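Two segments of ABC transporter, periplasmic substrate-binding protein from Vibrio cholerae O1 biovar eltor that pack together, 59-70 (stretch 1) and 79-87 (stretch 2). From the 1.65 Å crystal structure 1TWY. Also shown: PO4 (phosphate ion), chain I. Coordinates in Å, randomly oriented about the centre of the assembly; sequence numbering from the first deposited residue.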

# COMPACT_ATOMS: atom_id res chain seq x y z
N ALA A 59 18.14 -3.16 -12.32
CA ALA A 59 18.37 -3.38 -10.90
C ALA A 59 17.21 -2.80 -10.08
O ALA A 59 17.07 -1.56 -10.03
N VAL A 60 16.45 -3.65 -9.39
CA VAL A 60 15.31 -3.22 -8.65
C VAL A 60 15.80 -3.18 -7.22
O VAL A 60 16.12 -4.20 -6.66
N GLN A 61 15.73 -2.02 -6.60
CA GLN A 61 16.30 -1.83 -5.30
C GLN A 61 15.23 -1.47 -4.32
O GLN A 61 14.79 -0.34 -4.27
N GLY A 62 14.89 -2.41 -3.45
CA GLY A 62 13.82 -2.16 -2.52
C GLY A 62 14.41 -1.61 -1.25
O GLY A 62 14.96 -2.36 -0.37
N VAL A 63 14.34 -0.27 -1.11
CA VAL A 63 14.90 0.48 0.05
C VAL A 63 13.91 1.39 0.72
O VAL A 63 14.34 2.21 1.59
N GLY A 64 12.65 1.35 0.31
CA GLY A 64 11.63 2.20 0.84
C GLY A 64 11.45 3.48 0.03
O GLY A 64 12.42 3.89 -0.61
N SER A 65 10.25 4.06 0.06
CA SER A 65 9.82 5.16 -0.85
C SER A 65 10.77 6.37 -0.65
O SER A 65 11.27 6.94 -1.52
N THR A 66 11.05 6.68 0.60
CA THR A 66 11.86 7.84 0.91
C THR A 66 13.33 7.75 0.43
O THR A 66 13.78 8.71 -0.20
N ALA A 67 14.02 6.61 0.61
CA ALA A 67 15.39 6.41 0.15
C ALA A 67 15.37 6.43 -1.37
O ALA A 67 16.27 6.91 -1.98
N GLY A 68 14.32 5.84 -1.97
CA GLY A 68 14.23 5.87 -3.40
C GLY A 68 14.22 7.29 -3.98
O GLY A 68 14.96 7.47 -4.95
N ILE A 69 13.39 8.16 -3.45
CA ILE A 69 13.34 9.56 -3.86
C ILE A 69 14.74 10.15 -3.72
O ILE A 69 15.21 10.81 -4.63
N SER A 70 15.39 9.93 -2.59
CA SER A 70 16.72 10.50 -2.36
C SER A 70 17.74 10.01 -3.37
O SER A 70 18.54 10.80 -3.89
N ILE A 79 15.30 5.74 -11.89
CA ILE A 79 13.89 5.76 -11.65
C ILE A 79 13.62 5.61 -10.19
O ILE A 79 14.28 4.81 -9.62
N ALA A 80 12.66 6.28 -9.58
CA ALA A 80 12.29 5.90 -8.23
C ALA A 80 10.87 5.30 -8.29
O ALA A 80 10.05 5.58 -9.16
N MSE A 81 10.53 4.53 -7.24
CA MSE A 81 9.22 4.02 -7.13
C MSE A 81 8.75 4.32 -5.66
O MSE A 81 9.56 4.22 -4.73
N THR A 82 7.53 4.76 -5.51
CA THR A 82 6.97 5.05 -4.19
C THR A 82 5.63 4.38 -4.07
O THR A 82 4.97 4.10 -5.01
N SER A 83 5.21 4.13 -2.82
CA SER A 83 3.88 3.72 -2.50
C SER A 83 3.01 4.75 -1.79
O SER A 83 2.06 4.44 -1.02
N ARG A 84 3.32 6.01 -2.00
CA ARG A 84 2.64 7.17 -1.43
C ARG A 84 2.87 8.34 -2.31
O ARG A 84 3.80 8.34 -3.12
N TYR A 85 1.97 9.32 -2.25
CA TYR A 85 2.21 10.57 -2.93
C TYR A 85 3.39 11.31 -2.26
O TYR A 85 3.76 11.05 -1.11
N LEU A 86 3.98 12.18 -3.05
CA LEU A 86 5.14 12.97 -2.63
C LEU A 86 4.57 14.15 -1.81
O LEU A 86 3.43 14.61 -2.00
N THR A 87 5.38 14.60 -0.88
CA THR A 87 5.06 15.84 -0.13
C THR A 87 5.39 17.09 -0.97
O THR A 87 6.03 17.05 -2.06

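What does the strand at the start of stretch 2 offer to the helix that runs nearly antiparallel to it, their axes 7.2 Å apart at closest approach? The CA-to-CB bond of Ile79 points away, and the residue takes no part. Ala80 points toward stretch 1, and its single methyl suits the narrow gap: CB of Ala80 lies 3.5 Å from O of Gly68 and 4.1 Å from N of Ile69. Gly68 has no side chain, and a CB built there would sit 3.6 Å from O of Met81 and 4.0 Å from CB of Ala80, so the strand lies close against bare helix backbone at this point.

How does Met81 reach stretch 1 when its CA-to-CB bond points away? The residue is selenomethionine, with chi1 p and both chi2 and chi3 t, and this extended chain brings its end back to the strand of stretch 1. There CE of Met81 meets CG1 of Val60 at 3.8 Å, an apolar contact made by a valine in the t rotamer, and lies equally far, 3.8 Å, from O of Gln61. The backbone contributes too, since O of Met81 is 4.0 Å from CA of Ser65.

What happens where Thr82 and Ser83 pass the first turn of the helix? Thr82, in the p rotamer, points sideways and divides its two branches: OG1 of Thr82 donates a hydrogen bond within its own stretch to O of Arg84 at 2.7 Å, while CG2 of Thr82 rests 3.8 Å from CD1 of Ile69. Ser65, in the m rotamer, points toward stretch 2, and its OG accepts a nearly straight hydrogen bond from N of Ser83 at 3.0 Å. The same OG of Ser65 donates to O4 of the phosphate ion at 2.7 Å, and N of Ser65 donates to that O4 at 2.9 Å. Ser83, chi1 p, donates from its OG to O1 of the ion at 2.7 Å. The phosphate, probably taken up from the crystallisation liquor, thus links the two stretches through both serines.

How does Arg84 reach the helix from a sideways start? With chi1 p and chi2 and chi3 t, its chain extends until NH2 of Arg84 donates a hydrogen bond to OG1 of Thr66 at 3.0 Å; the threonine, in the m rotamer, lies at the edge of the guanidinium, near its plane. A water reinforces this link, accepting from NE of Arg84 at 2.8 Å and hydrogen-bonding OG1 of Thr66 at 3.0 Å. NH1 of Arg84 turns instead to O of Tyr85, 3.1 Å away.

Which apolar contact closes the packing beyond Arg84? Ile69, with chi1 m and chi2 t, starts sideways but ends nearer stretch 2, placing its CD1 3.8 Å from NH2 of Arg84 and 3.9 Å from CD1 of Leu86. The leucine also bends inward at its end, with chi1 off the usual wells at -104°. Tyr85 and Thr87 stay out of reach.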

# COMPACT_ATOMS: atom_id res chain seq x y z
CB ALA A 59 19.65 -2.72 -10.52
CB VAL A 60 14.08 -4.17 -8.82
CG1 VAL A 60 12.85 -3.67 -7.99
CG2 VAL A 60 13.72 -4.29 -10.25
CB GLN A 61 17.33 -0.68 -5.31
CG GLN A 61 18.49 -0.91 -6.21
CD GLN A 61 19.59 0.19 -6.16
OE1 GLN A 61 20.77 -0.14 -6.44
NE2 GLN A 61 19.28 1.38 -5.72
CB VAL A 63 16.10 1.32 -0.38
CG1 VAL A 63 17.26 0.38 -0.68
CG2 VAL A 63 15.80 2.19 -1.61
CB SER A 65 8.43 5.55 -0.55
OG SER A 65 7.49 4.51 -0.93
CB THR A 66 11.74 8.05 2.44
OG1 THR A 66 10.41 8.34 2.85
CG2 THR A 66 12.62 9.24 2.97
CB ALA A 67 15.95 5.13 0.70
CB ILE A 69 12.34 10.31 -3.04
CG1 ILE A 69 10.89 9.84 -3.35
CG2 ILE A 69 12.51 11.79 -3.25
CD1 ILE A 69 9.87 10.19 -2.33
CB SER A 70 17.19 10.13 -0.97
OG SER A 70 18.51 10.68 -0.74
CB ILE A 79 13.11 4.66 -12.50
CG1 ILE A 79 13.51 4.80 -13.99
CG2 ILE A 79 11.62 4.86 -12.31
CD1 ILE A 79 13.02 3.70 -14.90
CB ALA A 80 12.38 7.02 -7.28
CB MSE A 81 9.16 2.52 -7.50
CG MSE A 81 9.97 1.69 -6.72
SE MSE A 81 10.19 -0.13 -7.68
CE MSE A 81 11.73 -0.31 -6.54
CB THR A 82 6.78 6.55 -3.87
OG1 THR A 82 5.71 7.13 -4.66
CG2 THR A 82 8.05 7.36 -4.12
CB SER A 83 4.00 2.43 -1.72
OG SER A 83 4.80 2.70 -0.54
CB ARG A 84 3.17 7.53 -0.06
CG ARG A 84 4.64 7.82 -0.06
CD ARG A 84 5.11 8.31 1.29
NE ARG A 84 6.56 8.55 1.38
CZ ARG A 84 7.16 9.67 0.98
NH1 ARG A 84 6.49 10.58 0.33
NH2 ARG A 84 8.48 9.82 1.14
CB TYR A 85 0.93 11.42 -2.93
CG TYR A 85 -0.19 10.80 -3.72
CD1 TYR A 85 -0.17 10.80 -5.08
CD2 TYR A 85 -1.38 10.26 -3.09
CE1 TYR A 85 -1.17 10.26 -5.78
CE2 TYR A 85 -2.36 9.71 -3.88
CZ TYR A 85 -2.21 9.68 -5.22
OH TYR A 85 -3.17 9.14 -6.09
CB LEU A 86 5.85 13.50 -3.86
CG LEU A 86 7.16 12.82 -4.27
CD1 LEU A 86 6.91 11.43 -4.49
CD2 LEU A 86 7.73 13.53 -5.53
CB THR A 87 5.82 15.86 1.24
OG1 THR A 87 7.24 15.83 1.04
CG2 THR A 87 5.52 14.55 2.02
P PO4 I . 7.55 1.20 1.13
O1 PO4 I . 6.53 0.70 0.09
O2 PO4 I . 6.86 1.05 2.60
O3 PO4 I . 8.88 0.37 1.11
O4 PO4 I . 7.88 2.68 1.06
O HOH W 1 7.90 6.77 3.14